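Chorismate mutase (Burkholderia thailandensis, PDB 6CNZ) probably catalyses the Claisen rearrangement of chorismate to prephenate, the branch-point step toward phenylalanine and tyrosine. Local coordinates at residues T18-L23 with A124-V129; R73-D78 with S168-A173; P33-K38 with Q85-L90; I80-Q85 with L163-S168. All blocks are in the same frame, centred on the assembly; numbering follows the deposited sequence.

How the contacts relate
Contacts 2, 3 and 4 all use helix 69-96, meeting the tail after helix 157-166, helix 31-41 and the end of helix 157-166 in turn, while contact 1 pairs helices 15-29 and 107-129. Contact 1 is buried and mainly aliphatic, with one water bridge at its margin beside the second subunit. It touches contact 2 directly, through Val129 on Val170 and Leu20 on Phe75. Contacts 2 and 4, sharing Ser168, are partly buried and mix small apolar contacts with side-chain hydrogen bonds. Contact 3 is buried, with one weak polar bond; it lies across the chain's centre from contacts 1 and 2, their centres about 24 and about 22 Å from its own.

Contact 1. Residues T18-L23 with A124-V129; sequences TNLVAL and AALARV
Leu20 holds CG anti to its backbone N (chi1 -172°), directed at helix 107-129, and Leu23 holds CG beside its backbone N (chi1 -71°), on the branch whose CD1 reaches Ala125. Leu20 meets Ala125, Leu126 and Val129, and Leu23 meets Ala125, in an antiparallel helix pair of the all-helical fold of type II chorismate mutases; the axes of the two short segments approach to 9.1 Å at 149°. Leu20 divides its methyl groups between two sites. CD1 rests on Ala125 CB at 3.8 Å, whereas CD2 meets Val129 CG2, also at 3.8 Å, and Leu126 CD1 at 4.0 Å. The Leu20 and Val129 side chains cross at about a right angle. Ala125 CB is touched by both leucines, since Leu23 CD1 comes within 3.9 Å of it. That small methyl permits the CA atoms of Leu20 and Ala125 to stand only 5.5 Å apart. Phe75 and Val170 extend the apolar packing around Leu20. At the margin the Arg128 guanidinium bonds to Thr151 and Asn148 of the second subunit, placing this end of the pair at the dimer interface. A water in the guanidinium plane also accepts from Arg128 NH1 at 3.0 Å and from Asn19 ND2 at 2.9 Å.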
# COMPACT_ATOMS: atom_id res chain seq x y z
N THR A 18 12.57 5.18 1.42
CA THR A 18 11.87 3.89 1.38
C THR A 18 10.38 4.07 1.62
O THR A 18 9.55 3.44 0.94
CB THR A 18 12.47 2.96 2.44
OG1 THR A 18 13.89 2.95 2.31
CG2 THR A 18 11.94 1.55 2.25
N ASN A 19 10.01 4.90 2.59
CA ASN A 19 8.60 5.15 2.87
C ASN A 19 7.93 5.88 1.71
O ASN A 19 6.79 5.57 1.35
CB ASN A 19 8.46 5.95 4.16
CG ASN A 19 8.39 5.04 5.39
OD1 ASN A 19 8.02 3.87 5.28
ND2 ASN A 19 8.69 5.59 6.55
N LEU A 20 8.66 6.82 1.10
CA LEU A 20 8.13 7.55 -0.05
C LEU A 20 7.82 6.61 -1.22
O LEU A 20 6.75 6.69 -1.83
CB LEU A 20 9.14 8.63 -0.49
CG LEU A 20 8.64 9.60 -1.56
CD1 LEU A 20 7.42 10.37 -1.03
CD2 LEU A 20 9.73 10.56 -1.99
N VAL A 21 8.76 5.72 -1.54
CA VAL A 21 8.54 4.72 -2.60
C VAL A 21 7.30 3.88 -2.29
O VAL A 21 6.43 3.69 -3.15
CB VAL A 21 9.80 3.84 -2.76
CG1 VAL A 21 9.57 2.69 -3.75
CG2 VAL A 21 10.98 4.69 -3.19
N ALA A 22 7.21 3.36 -1.07
CA ALA A 22 6.09 2.48 -0.73
C ALA A 22 4.76 3.20 -0.90
O ALA A 22 3.80 2.63 -1.44
CB ALA A 22 6.24 1.98 0.71
N LEU A 23 4.68 4.46 -0.47
CA LEU A 23 3.41 5.17 -0.57
C LEU A 23 3.10 5.53 -2.01
O LEU A 23 1.93 5.45 -2.43
CB LEU A 23 3.43 6.40 0.34
CG LEU A 23 3.37 6.09 1.85
CD1 LEU A 23 3.84 7.29 2.66
CD2 LEU A 23 1.97 5.59 2.30
N ALA A 124 3.49 14.36 3.74
CA ALA A 124 4.34 14.18 4.92
C ALA A 124 5.59 13.36 4.59
O ALA A 124 6.67 13.64 5.12
CB ALA A 124 3.54 13.51 6.04
N ALA A 125 5.46 12.35 3.73
CA ALA A 125 6.63 11.57 3.34
C ALA A 125 7.61 12.41 2.53
O ALA A 125 8.82 12.30 2.72
CB ALA A 125 6.21 10.33 2.54
N LEU A 126 7.09 13.25 1.63
CA LEU A 126 7.95 14.13 0.85
C LEU A 126 8.72 15.10 1.74
O LEU A 126 9.90 15.38 1.50
CB LEU A 126 7.11 14.89 -0.18
CG LEU A 126 7.78 15.45 -1.44
CD1 LEU A 126 8.40 14.33 -2.29
CD2 LEU A 126 6.74 16.21 -2.25
N ALA A 127 8.05 15.63 2.77
CA ALA A 127 8.70 16.53 3.71
C ALA A 127 9.94 15.89 4.33
O ALA A 127 10.94 16.57 4.58
CB ALA A 127 7.73 16.95 4.82
N ARG A 128 9.89 14.59 4.60
CA ARG A 128 11.06 13.95 5.18
C ARG A 128 12.15 13.72 4.15
O ARG A 128 13.32 13.57 4.52
CB ARG A 128 10.70 12.62 5.85
CG ARG A 128 9.93 12.79 7.15
CD ARG A 128 9.41 11.45 7.63
NE ARG A 128 8.42 11.61 8.69
CZ ARG A 128 7.80 10.59 9.28
NH1 ARG A 128 8.08 9.35 8.91
NH2 ARG A 128 6.90 10.81 10.23
N VAL A 129 11.79 13.67 2.87
CA VAL A 129 12.78 13.49 1.82
C VAL A 129 13.40 14.81 1.39
O VAL A 129 14.53 14.82 0.88
CB VAL A 129 12.13 12.72 0.65
CG1 VAL A 129 12.98 12.75 -0.60
CG2 VAL A 129 11.87 11.28 1.09
O HOH W 1 9.59 8.37 6.50

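Contact 2. Residues R73-D78 with S168-A173; sequences RTFFDD and SHVCAA
The Asp78 carboxylate and the His169 imidazole lie nearly coplanar, their planes 21° apart, with Asp78 OD2 at the ring edge beside ND1. Thr74 CG2 approaches the same imidazole obliquely. This His-carboxylate hydrogen bond joins helix 69-96 of the all-helical chorismate mutase fold to the irregular tail that follows helix 157-166. The modelled distance from His169 ND1 to Asp78 OD2 is 2.4 Å, too short to be taken at face value, although the N-H points at the oxygen with an angle of 156°. His169 holds CG beside its backbone N (chi1 -59°), with ND1 of the ring at Asp78, and the two side chains cross at about a right angle. A water adds a second link: it donates to Asp78 OD2 at 2.7 Å and accepts from the backbone His169 N at the same distance. Asp78 OD2 thus accepts from the water as well as from the imidazole. Next to the polar pair, Thr74 CG2 packs on His169 CB at 3.8 Å. The other flat group, the Phe75 ring, has Phe76 CE1 at its edge. Beyond Val170, whose O bonds to Tyr71 OH, the tail is tied covalently to helix 138-153 by the Cys138-Cys171 disulfide. Val170 lies side by side with Phe75, and its CG2 reaches Phe75 CE1 obliquely at 3.8 Å.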
# COMPACT_ATOMS: atom_id res chain seq x y z
N ARG A 73 4.05 20.37 -5.70
CA ARG A 73 3.19 20.40 -6.88
C ARG A 73 3.77 19.55 -8.00
O ARG A 73 3.09 18.69 -8.57
CB ARG A 73 2.98 21.84 -7.37
CG ARG A 73 2.06 21.93 -8.59
CD ARG A 73 2.09 23.30 -9.28
NE ARG A 73 1.04 23.35 -10.30
CZ ARG A 73 -0.21 23.74 -10.07
NH1 ARG A 73 -0.57 24.13 -8.86
NH2 ARG A 73 -1.10 23.74 -11.05
N THR A 74 5.05 19.77 -8.32
CA THR A 74 5.71 18.96 -9.33
C THR A 74 5.62 17.47 -9.01
O THR A 74 5.31 16.66 -9.89
CB THR A 74 7.18 19.38 -9.46
OG1 THR A 74 7.23 20.71 -9.96
CG2 THR A 74 7.92 18.45 -10.42
N PHE A 75 5.88 17.10 -7.75
CA PHE A 75 5.77 15.71 -7.35
C PHE A 75 4.37 15.17 -7.63
O PHE A 75 4.22 14.02 -8.05
CB PHE A 75 6.13 15.54 -5.88
CG PHE A 75 6.00 14.12 -5.36
CD1 PHE A 75 6.98 13.18 -5.65
CD2 PHE A 75 4.93 13.74 -4.58
CE1 PHE A 75 6.89 11.88 -5.17
CE2 PHE A 75 4.82 12.44 -4.09
CZ PHE A 75 5.80 11.50 -4.38
N PHE A 76 3.34 15.99 -7.42
CA PHE A 76 1.99 15.48 -7.67
C PHE A 76 1.62 15.57 -9.15
O PHE A 76 0.87 14.71 -9.63
CB PHE A 76 0.96 16.17 -6.77
CG PHE A 76 0.80 15.47 -5.43
CD1 PHE A 76 1.69 15.72 -4.39
CD2 PHE A 76 -0.21 14.55 -5.23
CE1 PHE A 76 1.56 15.07 -3.16
CE2 PHE A 76 -0.35 13.89 -4.00
CZ PHE A 76 0.54 14.16 -2.97
N ASP A 77 2.19 16.52 -9.90
CA ASP A 77 2.16 16.41 -11.36
C ASP A 77 2.60 15.02 -11.81
O ASP A 77 1.95 14.40 -12.66
CB ASP A 77 3.06 17.46 -12.01
CG ASP A 77 2.40 18.82 -12.11
OD1 ASP A 77 1.15 18.91 -12.05
OD2 ASP A 77 3.15 19.82 -12.26
N ASP A 78 3.70 14.52 -11.23
CA ASP A 78 4.22 13.19 -11.57
C ASP A 78 3.30 12.06 -11.11
O ASP A 78 3.23 11.02 -11.77
CB ASP A 78 5.62 13.00 -10.98
CG ASP A 78 6.68 13.84 -11.69
OD1 ASP A 78 6.47 14.23 -12.86
OD2 ASP A 78 7.73 14.09 -11.09
N SER A 168 10.13 10.70 -10.57
CA SER A 168 11.15 11.22 -11.48
C SER A 168 11.60 12.64 -11.15
O SER A 168 12.55 13.12 -11.77
CB SER A 168 10.65 11.13 -12.93
OG SER A 168 9.59 12.04 -13.21
N HIS A 169 10.97 13.33 -10.18
CA HIS A 169 11.47 14.63 -9.74
C HIS A 169 11.63 14.69 -8.22
O HIS A 169 11.53 15.77 -7.62
CB HIS A 169 10.58 15.77 -10.22
CG HIS A 169 10.45 15.84 -11.70
ND1 HIS A 169 9.51 15.11 -12.40
CD2 HIS A 169 11.17 16.52 -12.63
CE1 HIS A 169 9.64 15.35 -13.70
NE2 HIS A 169 10.64 16.20 -13.86
N VAL A 170 11.90 13.55 -7.59
CA VAL A 170 12.20 13.55 -6.17
C VAL A 170 13.57 14.15 -5.91
O VAL A 170 13.75 14.94 -4.97
CB VAL A 170 12.08 12.11 -5.61
CG1 VAL A 170 12.67 12.03 -4.21
CG2 VAL A 170 10.62 11.68 -5.58
N CYS A 171 14.55 13.81 -6.73
CA CYS A 171 15.90 14.36 -6.61
C CYS A 171 16.10 15.43 -7.67
O CYS A 171 15.61 15.31 -8.79
CB CYS A 171 16.98 13.29 -6.78
SG CYS A 171 16.88 11.86 -5.68
N ALA A 172 16.83 16.47 -7.29
CA ALA A 172 17.10 17.57 -8.21
C ALA A 172 17.71 17.07 -9.51
O ALA A 172 17.24 17.41 -10.60
CB ALA A 172 18.01 18.59 -7.54
N ALA A 173 18.74 16.23 -9.42
CA ALA A 173 19.41 15.73 -10.62
C ALA A 173 18.49 14.84 -11.47
O ALA A 173 18.31 13.65 -11.21
CB ALA A 173 20.68 14.96 -10.24
O HOH W 2 8.61 12.84 -8.92

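Contact 3. Residues P33-K38 with Q85-L90; sequences PVAHWK and QLQNAL
Ala35 and Gln87 mark the nearest approach of two crossing helices, their CA atoms 5.1 Å apart where the axes of the two short segments pass at 9.2 Å with an angle of 50°. The small Ala35 side chain suits so close a backbone approach: its CB meets Leu90 CD1 at 3.7 Å and Gln87 CG at 3.9 Å. Gln87 has CG anti to its carbonyl carbon (chi1 -64°), and from there its extended chain passes Ala35 and brings the amide against Val34. Val34 CG1 touches the amide end, 3.6 Å from Gln87 OE1. Helix 31-41 is thereby seated on the long helix 69-96 within the all-helical fold of type II chorismate mutases, and Leu107 and Thr111 of helix 107-129 also pack on Val34. The polar part is modest. Lys38 crosses Gln87 obliquely and offers NZ to Gln87 OE1 at 3.3 Å, a weak hydrogen bond; Lys38 CD also lies 3.6 Å from Gln87 OE1. The stronger partner of the ammonium is Ile45 O. The other end of the amide is secured within its own helix, where Gln87 NE2 bonds to Ser83 OG. A nitrate ion, probably from the crystallisation liquor, is bound about 4 Å from the Lys38 side chain.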
# COMPACT_ATOMS: atom_id res chain seq x y z
N PRO A 33 -8.24 0.15 -10.11
CA PRO A 33 -9.69 0.33 -9.91
C PRO A 33 -10.23 1.64 -10.46
O PRO A 33 -11.41 1.69 -10.85
CB PRO A 33 -9.86 0.23 -8.38
CG PRO A 33 -8.53 0.46 -7.79
CD PRO A 33 -7.55 -0.11 -8.82
N VAL A 34 -9.44 2.71 -10.51
CA VAL A 34 -9.88 3.91 -11.23
C VAL A 34 -10.12 3.56 -12.70
O VAL A 34 -11.19 3.84 -13.25
CB VAL A 34 -8.84 5.04 -11.10
CG1 VAL A 34 -9.27 6.23 -11.95
CG2 VAL A 34 -8.66 5.48 -9.65
N ALA A 35 -9.13 2.93 -13.34
CA ALA A 35 -9.26 2.56 -14.74
C ALA A 35 -10.46 1.66 -14.95
O ALA A 35 -11.26 1.87 -15.87
CB ALA A 35 -7.99 1.86 -15.22
N HIS A 36 -10.60 0.64 -14.10
CA HIS A 36 -11.72 -0.30 -14.19
C HIS A 36 -13.06 0.44 -14.11
O HIS A 36 -13.96 0.22 -14.93
CB HIS A 36 -11.55 -1.34 -13.07
CG HIS A 36 -12.48 -2.52 -13.16
ND1 HIS A 36 -12.40 -3.58 -12.28
CD2 HIS A 36 -13.50 -2.81 -14.00
CE1 HIS A 36 -13.34 -4.47 -12.57
NE2 HIS A 36 -14.02 -4.02 -13.61
N TRP A 37 -13.21 1.34 -13.14
CA TRP A 37 -14.45 2.12 -13.06
C TRP A 37 -14.68 2.96 -14.32
O TRP A 37 -15.79 3.01 -14.85
CB TRP A 37 -14.41 3.01 -11.82
CG TRP A 37 -15.70 3.70 -11.56
CD1 TRP A 37 -16.75 3.23 -10.82
CD2 TRP A 37 -16.10 4.99 -12.06
NE1 TRP A 37 -17.77 4.15 -10.81
CE2 TRP A 37 -17.40 5.24 -11.56
CE3 TRP A 37 -15.49 5.95 -12.87
CZ2 TRP A 37 -18.10 6.42 -11.85
CZ3 TRP A 37 -16.19 7.13 -13.15
CH2 TRP A 37 -17.48 7.35 -12.65
N LYS A 38 -13.62 3.62 -14.82
CA LYS A 38 -13.76 4.45 -16.03
C LYS A 38 -14.04 3.62 -17.27
O LYS A 38 -14.76 4.08 -18.17
CB LYS A 38 -12.50 5.29 -16.21
CG LYS A 38 -12.34 6.39 -15.14
CD LYS A 38 -11.09 7.23 -15.38
CE LYS A 38 -11.13 8.55 -14.60
NZ LYS A 38 -9.74 9.06 -14.35
N GLN A 85 -0.75 7.27 -17.16
CA GLN A 85 0.04 6.31 -17.92
C GLN A 85 -0.43 4.88 -17.66
O GLN A 85 -0.69 4.12 -18.60
CB GLN A 85 1.51 6.49 -17.54
CG GLN A 85 2.52 5.72 -18.35
CD GLN A 85 3.91 5.87 -17.75
OE1 GLN A 85 4.24 6.93 -17.20
NE2 GLN A 85 4.69 4.81 -17.78
N LEU A 86 -0.52 4.50 -16.39
CA LEU A 86 -0.98 3.16 -16.06
C LEU A 86 -2.40 2.92 -16.58
O LEU A 86 -2.69 1.87 -17.17
CB LEU A 86 -0.91 2.94 -14.54
CG LEU A 86 -1.26 1.54 -14.01
CD1 LEU A 86 -0.63 0.46 -14.89
CD2 LEU A 86 -0.79 1.36 -12.57
N GLN A 87 -3.31 3.88 -16.36
CA GLN A 87 -4.70 3.69 -16.80
C GLN A 87 -4.78 3.51 -18.31
O GLN A 87 -5.55 2.68 -18.80
CB GLN A 87 -5.58 4.88 -16.37
CG GLN A 87 -5.75 5.07 -14.84
CD GLN A 87 -6.51 6.36 -14.52
OE1 GLN A 87 -7.59 6.61 -15.06
NE2 GLN A 87 -5.94 7.21 -13.66
N ASN A 88 -4.02 4.31 -19.06
CA ASN A 88 -4.01 4.14 -20.51
C ASN A 88 -3.46 2.78 -20.91
O ASN A 88 -3.99 2.14 -21.84
CB ASN A 88 -3.23 5.26 -21.17
CG ASN A 88 -4.11 6.46 -21.45
OD1 ASN A 88 -5.05 6.35 -22.23
ND2 ASN A 88 -3.84 7.59 -20.79
N ALA A 89 -2.42 2.31 -20.22
CA ALA A 89 -1.90 0.97 -20.50
C ALA A 89 -2.95 -0.11 -20.23
O ALA A 89 -3.08 -1.07 -21.00
CB ALA A 89 -0.63 0.73 -19.67
N LEU A 90 -3.73 0.04 -19.14
CA LEU A 90 -4.80 -0.92 -18.86
C LEU A 90 -5.88 -0.87 -19.93
O LEU A 90 -6.32 -1.91 -20.43
CB LEU A 90 -5.39 -0.66 -17.46
CG LEU A 90 -4.45 -0.92 -16.28
CD1 LEU A 90 -4.94 -0.27 -14.96
CD2 LEU A 90 -4.25 -2.41 -16.07

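Contact 4. Residues I80-Q85 with L163-S168; sequences IAASKQ and LGTALS
Thr165, which meets Gln85 across this contact through its hydroxyl, has its carbonyl O gripped by two donors of one residue: Ser168 OG at 2.9 Å and Ser168 N at 3.2 Å. The Ser168 hydroxyl is tilted 19° from that carbonyl plane. Both bonds close the turn where helix 157-166 ends, Leu167 being the first residue to leave helical torsions. This end packs against helix 69-96 in the all-helical fold of type II chorismate mutases. The one hydrogen bond between the segments runs from Thr165 OG1 to Gln85 OE1 at 2.8 Å, lying in the amide plane on a lone pair, with a C=O...donor angle of 131°. Thr165 sets OG1 anti to its carbonyl carbon (chi1 -60°), while CG2, anti to the backbone N, lies 4.0 Å from Ala81 CB. The same CG2 also lies near the backbone N of Ala82 and beside Gln85 OE1, 3.7 Å away. Gln85 reaches Thr165 OG1 with an extended chain. Deeper in, two alanines allow the backbones to close, the CA atoms of Ala82 and Ala166 being 5.2 Å apart. Leu28 of helix 15-29 also packs on Ala82, and Ala166 O accepts from Gln79 NE2. Between the helices, Ala82 CB and Ala166 CB meet at 3.6 Å.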
# COMPACT_ATOMS: atom_id res chain seq x y z
N ILE A 80 -0.02 12.18 -10.92
CA ILE A 80 -1.08 12.22 -11.93
C ILE A 80 -0.59 11.62 -13.25
O ILE A 80 -1.25 10.73 -13.82
CB ILE A 80 -1.56 13.68 -12.10
CG1 ILE A 80 -2.25 14.16 -10.82
CG2 ILE A 80 -2.48 13.83 -13.33
CD1 ILE A 80 -2.37 15.68 -10.72
N ALA A 81 0.56 12.08 -13.75
CA ALA A 81 1.11 11.52 -15.00
C ALA A 81 1.25 10.00 -14.91
O ALA A 81 0.93 9.28 -15.87
CB ALA A 81 2.47 12.14 -15.30
N ALA A 82 1.75 9.51 -13.78
CA ALA A 82 1.97 8.08 -13.59
C ALA A 82 0.65 7.32 -13.55
O ALA A 82 0.52 6.23 -14.14
CB ALA A 82 2.75 7.84 -12.29
N SER A 83 -0.35 7.87 -12.86
CA SER A 83 -1.67 7.26 -12.82
C SER A 83 -2.25 7.15 -14.23
O SER A 83 -2.69 6.08 -14.66
CB SER A 83 -2.59 8.07 -11.90
OG SER A 83 -3.89 7.52 -11.85
N LYS A 84 -2.22 8.25 -14.98
CA LYS A 84 -2.83 8.24 -16.31
C LYS A 84 -2.08 7.30 -17.25
O LYS A 84 -2.69 6.62 -18.08
CB LYS A 84 -2.86 9.66 -16.88
CG LYS A 84 -3.94 10.53 -16.24
CD LYS A 84 -3.67 12.02 -16.41
CE LYS A 84 -3.93 12.50 -17.82
NZ LYS A 84 -3.82 14.00 -17.89
N GLN A 85 -0.75 7.27 -17.16
CA GLN A 85 0.04 6.31 -17.92
C GLN A 85 -0.43 4.88 -17.66
O GLN A 85 -0.69 4.12 -18.60
CB GLN A 85 1.51 6.49 -17.54
CG GLN A 85 2.52 5.72 -18.35
CD GLN A 85 3.91 5.87 -17.75
OE1 GLN A 85 4.24 6.93 -17.20
NE2 GLN A 85 4.69 4.81 -17.78
N LEU A 163 5.79 3.74 -12.04
CA LEU A 163 6.37 4.12 -10.75
C LEU A 163 7.62 4.96 -10.96
O LEU A 163 7.88 5.89 -10.19
CB LEU A 163 6.68 2.88 -9.91
CG LEU A 163 7.34 3.03 -8.53
CD1 LEU A 163 6.47 3.78 -7.55
CD2 LEU A 163 7.69 1.66 -7.96
N GLY A 164 8.39 4.67 -12.01
CA GLY A 164 9.53 5.52 -12.35
C GLY A 164 9.09 6.94 -12.69
O GLY A 164 9.67 7.91 -12.19
N THR A 165 8.05 7.07 -13.52
CA THR A 165 7.46 8.39 -13.78
C THR A 165 7.11 9.10 -12.48
O THR A 165 7.44 10.27 -12.29
CB THR A 165 6.21 8.24 -14.65
OG1 THR A 165 6.56 7.64 -15.90
CG2 THR A 165 5.57 9.60 -14.93
N ALA A 166 6.48 8.38 -11.54
CA ALA A 166 5.98 9.00 -10.33
C ALA A 166 7.10 9.53 -9.44
O ALA A 166 6.87 10.44 -8.63
CB ALA A 166 5.13 8.01 -9.53
N LEU A 167 8.29 8.95 -9.53
CA LEU A 167 9.39 9.35 -8.67
C LEU A 167 10.48 10.10 -9.44
O LEU A 167 11.62 10.16 -8.99
CB LEU A 167 9.96 8.11 -7.97
CG LEU A 167 8.88 7.39 -7.14
CD1 LEU A 167 9.30 5.98 -6.72
CD2 LEU A 167 8.51 8.24 -5.93
N SER A 168 10.13 10.70 -10.57
CA SER A 168 11.15 11.22 -11.48
C SER A 168 11.60 12.64 -11.15
O SER A 168 12.55 13.12 -11.77
CB SER A 168 10.65 11.13 -12.93
OG SER A 168 9.59 12.04 -13.21